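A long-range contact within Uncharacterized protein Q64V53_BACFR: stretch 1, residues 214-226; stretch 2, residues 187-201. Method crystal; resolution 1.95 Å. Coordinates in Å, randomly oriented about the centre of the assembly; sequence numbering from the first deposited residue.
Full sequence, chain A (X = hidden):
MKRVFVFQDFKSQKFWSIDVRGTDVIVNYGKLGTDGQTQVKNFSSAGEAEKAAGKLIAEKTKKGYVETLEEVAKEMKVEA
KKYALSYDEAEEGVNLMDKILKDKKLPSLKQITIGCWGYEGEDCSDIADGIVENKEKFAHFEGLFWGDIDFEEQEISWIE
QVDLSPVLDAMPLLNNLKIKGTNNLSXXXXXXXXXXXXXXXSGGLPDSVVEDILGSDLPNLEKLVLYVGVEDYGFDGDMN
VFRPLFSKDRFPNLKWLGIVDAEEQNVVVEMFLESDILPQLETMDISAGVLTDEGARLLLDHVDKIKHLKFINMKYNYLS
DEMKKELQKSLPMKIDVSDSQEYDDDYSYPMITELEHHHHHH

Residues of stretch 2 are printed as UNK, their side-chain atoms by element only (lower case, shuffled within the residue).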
# COMPACT_ATOMS: atom_id res chain seq x y z
N LEU A 214 -27.28 -10.99 14.13
CA LEU A 214 -28.73 -10.88 14.30
C LEU A 214 -29.16 -11.45 15.62
O LEU A 214 -30.12 -10.98 16.24
CB LEU A 214 -29.46 -11.63 13.17
CG LEU A 214 -29.08 -11.37 11.72
CD1 LEU A 214 -30.11 -12.03 10.80
CD2 LEU A 214 -29.01 -9.89 11.45
N GLY A 215 -28.46 -12.49 16.06
CA GLY A 215 -28.78 -13.12 17.33
C GLY A 215 -28.22 -12.41 18.54
O GLY A 215 -28.53 -12.77 19.68
N SER A 216 -27.39 -11.40 18.31
CA SER A 216 -26.78 -10.65 19.41
C SER A 216 -27.48 -9.35 19.62
O SER A 216 -28.15 -8.84 18.72
CB SER A 216 -25.31 -10.36 19.11
OG SER A 216 -24.59 -11.55 18.86
N ASP A 217 -27.34 -8.80 20.82
CA ASP A 217 -27.95 -7.52 21.13
C ASP A 217 -26.83 -6.51 21.18
O ASP A 217 -25.91 -6.63 21.99
CB ASP A 217 -28.68 -7.58 22.47
CG ASP A 217 -29.82 -8.58 22.47
OD1 ASP A 217 -30.75 -8.43 21.63
OD2 ASP A 217 -29.80 -9.52 23.29
N LEU A 218 -26.89 -5.54 20.28
CA LEU A 218 -25.87 -4.51 20.20
C LEU A 218 -26.54 -3.16 20.24
O LEU A 218 -26.41 -2.37 19.31
CB LEU A 218 -25.08 -4.66 18.88
CG LEU A 218 -24.54 -6.06 18.60
CD1 LEU A 218 -23.92 -6.14 17.21
CD2 LEU A 218 -23.51 -6.42 19.66
N PRO A 219 -27.26 -2.85 21.34
CA PRO A 219 -27.95 -1.57 21.44
C PRO A 219 -27.10 -0.33 21.35
O PRO A 219 -27.56 0.70 20.87
CB PRO A 219 -28.65 -1.67 22.80
CG PRO A 219 -27.68 -2.47 23.60
CD PRO A 219 -27.29 -3.57 22.63
N ASN A 220 -25.85 -0.40 21.81
CA ASN A 220 -24.99 0.77 21.76
C ASN A 220 -24.09 0.82 20.55
O ASN A 220 -23.24 1.70 20.45
CB ASN A 220 -24.13 0.86 23.02
CG ASN A 220 -24.98 0.98 24.28
OD1 ASN A 220 -25.94 1.75 24.32
ND2 ASN A 220 -24.61 0.23 25.31
N LEU A 221 -24.26 -0.11 19.62
CA LEU A 221 -23.43 -0.13 18.41
C LEU A 221 -23.60 1.17 17.63
O LEU A 221 -24.72 1.67 17.48
CB LEU A 221 -23.81 -1.31 17.52
CG LEU A 221 -22.80 -1.64 16.41
CD1 LEU A 221 -21.52 -2.14 17.04
CD2 LEU A 221 -23.36 -2.69 15.48
N GLU A 222 -22.50 1.75 17.16
CA GLU A 222 -22.54 3.00 16.40
C GLU A 222 -22.03 2.82 14.99
O GLU A 222 -22.37 3.59 14.09
CB GLU A 222 -21.72 4.07 17.11
CG GLU A 222 -22.18 4.35 18.54
CD GLU A 222 -21.50 5.55 19.16
OE1 GLU A 222 -20.27 5.68 19.01
OE2 GLU A 222 -22.20 6.37 19.79
N LYS A 223 -21.22 1.79 14.79
CA LYS A 223 -20.65 1.47 13.49
C LYS A 223 -20.65 -0.01 13.21
O LYS A 223 -20.26 -0.82 14.06
CB LYS A 223 -19.21 2.00 13.40
CG LYS A 223 -18.49 1.62 12.11
CD LYS A 223 -17.21 2.42 11.89
CE LYS A 223 -16.51 1.96 10.62
NZ LYS A 223 -15.36 2.83 10.25
N LEU A 224 -21.10 -0.38 12.02
CA LEU A 224 -21.15 -1.77 11.58
C LEU A 224 -20.74 -1.82 10.15
O LEU A 224 -21.40 -1.25 9.29
CB LEU A 224 -22.56 -2.36 11.71
CG LEU A 224 -22.79 -3.75 11.08
CD1 LEU A 224 -21.86 -4.79 11.72
CD2 LEU A 224 -24.25 -4.16 11.28
N VAL A 225 -19.63 -2.50 9.88
CA VAL A 225 -19.13 -2.64 8.53
C VAL A 225 -18.87 -4.10 8.28
O VAL A 225 -18.12 -4.74 9.02
CB VAL A 225 -17.83 -1.85 8.31
CG1 VAL A 225 -17.22 -2.19 6.95
CG2 VAL A 225 -18.13 -0.36 8.36
N LEU A 226 -19.51 -4.64 7.25
CA LEU A 226 -19.36 -6.04 6.89
C LEU A 226 -18.97 -6.20 5.45
O LEU A 226 -19.62 -5.65 4.56
CB LEU A 226 -20.68 -6.80 7.11
CG LEU A 226 -21.31 -6.82 8.51
CD1 LEU A 226 -22.68 -7.49 8.43
CD2 LEU A 226 -20.39 -7.55 9.49
N UNK A 187 -19.00 -15.43 16.65
CA UNK A 187 -18.87 -14.45 17.72
C UNK A 187 -19.99 -14.64 18.71
O UNK A 187 -20.16 -13.85 19.64
c UNK A 187 -17.69 -12.75 16.30
c UNK A 187 -20.40 -11.27 16.09
c UNK A 187 -20.21 -12.73 16.46
c UNK A 187 -18.90 -13.00 17.20
N UNK A 188 -20.78 -15.69 18.49
CA UNK A 188 -21.88 -16.01 19.37
C UNK A 188 -23.14 -15.18 19.18
O UNK A 188 -23.22 -14.32 18.30
N UNK A 189 -24.13 -15.48 20.02
CA UNK A 189 -25.41 -14.79 20.02
C UNK A 189 -25.67 -14.41 21.45
O UNK A 189 -26.37 -15.11 22.18
c UNK A 189 -26.23 -16.23 18.09
n UNK A 189 -27.96 -18.63 15.67
c UNK A 189 -27.33 -17.13 17.57
c UNK A 189 -26.51 -15.72 19.50
c UNK A 189 -26.90 -17.76 16.25
N UNK A 190 -25.08 -13.29 21.87
CA UNK A 190 -25.21 -12.82 23.24
C UNK A 190 -25.39 -11.34 23.27
O UNK A 190 -25.12 -10.64 22.28
c UNK A 190 -22.29 -14.99 24.67
c UNK A 190 -23.96 -13.19 24.05
n UNK A 190 -20.72 -16.89 25.20
c UNK A 190 -22.09 -16.50 24.79
c UNK A 190 -23.67 -14.68 24.10
N UNK A 191 -25.89 -10.81 24.39
CA UNK A 191 -26.03 -9.36 24.39
C UNK A 191 -24.66 -8.78 24.62
O UNK A 191 -23.92 -9.25 25.49
c UNK A 191 -27.01 -9.10 25.53
c UNK A 191 -26.65 -11.43 25.49
c UNK A 191 -26.82 -10.28 26.44
N UNK A 192 -24.29 -7.78 23.83
CA UNK A 192 -22.98 -7.15 23.98
C UNK A 192 -23.13 -5.67 23.90
O UNK A 192 -22.75 -5.03 22.92
n UNK A 192 -19.98 -13.04 22.44
c UNK A 192 -20.05 -11.75 22.71
n UNK A 192 -19.66 -11.29 23.89
n UNK A 192 -20.52 -10.91 21.80
c UNK A 192 -20.64 -9.47 21.98
c UNK A 192 -22.02 -7.63 22.90
c UNK A 192 -21.71 -9.11 22.98
N UNK A 193 -23.71 -5.07 24.95
CA UNK A 193 -23.90 -3.63 24.97
C UNK A 193 -22.59 -2.86 25.03
O UNK A 193 -22.57 -1.64 24.86
c UNK A 193 -24.77 -3.41 26.21
c UNK A 193 -24.23 -5.69 26.19
c UNK A 193 -24.31 -4.51 27.13
N UNK A 194 -21.49 -3.57 25.26
CA UNK A 194 -20.19 -2.90 25.33
C UNK A 194 -19.67 -2.47 23.98
O UNK A 194 -18.98 -1.45 23.88
o UNK A 194 -17.86 -5.49 24.85
n UNK A 194 -20.04 -5.92 25.20
c UNK A 194 -18.96 -5.15 25.30
c UNK A 194 -19.15 -3.82 26.01
N UNK A 195 -20.01 -3.21 22.93
CA UNK A 195 -19.53 -2.90 21.57
C UNK A 195 -20.09 -1.65 20.92
O UNK A 195 -21.31 -1.48 20.83
c UNK A 195 -19.79 -4.09 20.62
c UNK A 195 -19.40 -6.35 19.63
c UNK A 195 -18.94 -5.97 22.03
c UNK A 195 -18.90 -5.34 20.66
N UNK A 196 -19.21 -0.77 20.46
CA UNK A 196 -19.62 0.45 19.78
C UNK A 196 -19.31 0.35 18.30
O UNK A 196 -19.99 0.97 17.47
c UNK A 196 -19.13 1.97 21.81
c UNK A 196 -19.73 3.36 21.99
c UNK A 196 -18.88 1.68 20.33
n UNK A 196 -18.05 4.15 23.67
c UNK A 196 -19.50 3.89 23.40
N UNK A 197 -18.28 -0.41 17.98
CA UNK A 197 -17.87 -0.58 16.59
C UNK A 197 -17.56 -2.02 16.26
O UNK A 197 -16.82 -2.70 16.99
o UNK A 197 -16.39 0.34 14.89
c UNK A 197 -16.65 0.30 16.28
N UNK A 198 -18.10 -2.49 15.15
CA UNK A 198 -17.92 -3.85 14.69
C UNK A 198 -17.68 -3.86 13.20
O UNK A 198 -18.56 -3.47 12.43
c UNK A 198 -19.16 -4.69 15.00
c UNK A 198 -17.99 -6.90 14.94
c UNK A 198 -19.19 -6.11 14.42
c UNK A 198 -20.50 -6.80 14.80
N UNK A 199 -16.50 -4.31 12.80
CA UNK A 199 -16.17 -4.39 11.38
C UNK A 199 -15.58 -5.74 11.10
O UNK A 199 -14.66 -6.17 11.79
c UNK A 199 -15.16 -3.31 10.98
o UNK A 199 -13.69 -2.11 7.88
o UNK A 199 -13.07 -1.66 9.93
c UNK A 199 -13.70 -2.35 9.10
c UNK A 199 -14.50 -3.56 9.60
N UNK A 200 -16.12 -6.42 10.10
CA UNK A 200 -15.62 -7.72 9.74
C UNK A 200 -15.19 -7.70 8.29
O UNK A 200 -15.97 -7.36 7.40
c UNK A 200 -16.69 -8.81 9.97
c UNK A 200 -17.12 -8.81 11.46
c UNK A 200 -18.21 -9.81 11.79
c UNK A 200 -16.14 -10.17 9.58
N UNK A 201 -13.92 -8.02 8.06
CA UNK A 201 -13.33 -8.05 6.72
C UNK A 201 -13.30 -9.49 6.29
O UNK A 201 -12.72 -10.34 6.98
c UNK A 201 -11.97 -6.02 7.27
c UNK A 201 -11.91 -7.46 6.75
c UNK A 201 -11.28 -7.47 5.36
c UNK A 201 -10.62 -5.46 7.71
O HOH W 1 -21.88 -11.74 19.49
O HOH W 2 -23.79 -2.62 21.69

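Position 187 has four side-chain carbons, forked at the first, one arm two carbons long. It makes no contact with stretch 1. This is I187.

Position 188 has no side-chain atoms, and its phi of 79° favours glycine. Its O lies 3.1 Å from S216 OG at a poor angle. This is G188.

Position 189 has four carbons in a row ending in nitrogen. Its CB is 3.6 Å from G215 O. This is K189.

Position 190 repeats that pattern, and its CA-to-CB bond points away. Its O accepts from D217 N at 3.2 Å. This is K190.

Position 191 has three carbons closing a ring onto its own N. Its CB is 3.6 Å from D217 OD2. This is P191.

Position 192 has three carbons, a nitrogen, then a carbon carrying two more nitrogens. Its N donates to D217 O at 2.7 Å. This is R192. R192 NE and S216 OG share water 1, each 2.8 Å from its O.

Position 193 is again a three-carbon ring. Its CB packs 4.0 Å from P219 CG, and its O accepts from N220 ND2 at 2.8 Å. This is P193.

Position 194 has two carbons, the second carrying one oxygen and one nitrogen. It touches nothing on stretch 1. This is N194.

Position 195 has four carbons, forked at the second. One branch carbon lies 4.1 Å from L218 CD2. This is L195.

Position 196 has four carbons in a row and a terminal nitrogen. Its O accepts from E222 N at 2.6 Å and K223 N at 3.1 Å. This is K196.

Position 197 has one carbon, then one oxygen, 3.6 Å from K223 CB. This is S197.

Position 198 has four carbons, forked at the second. One branch carbon is 3.9 Å from L224 CD1. This is L198.

Position 199 has three carbons, the third carrying two oxygens. One oxygen is 3.7 Å from V225 CG1. This is E199.

Position 200 has four carbons, forked at the first. One is 3.9 Å from L226 CD2. This is I200.

Position 201 has the same fork. Its CA-to-CB bond points away, without contact. This is I201.

The strands run parallel. L198 N and I200 N donate to K223 O and V225 O, while L198 O accepts from V225 N. These alternating bonds zip the strands together. L198 and I200 with L224 and L226 form an apolar layer on one face. D217 holds the preceding loops, bonding K190 O and R192 N.

Stretch 2 187-201: IGKKPRPNLKSLEII
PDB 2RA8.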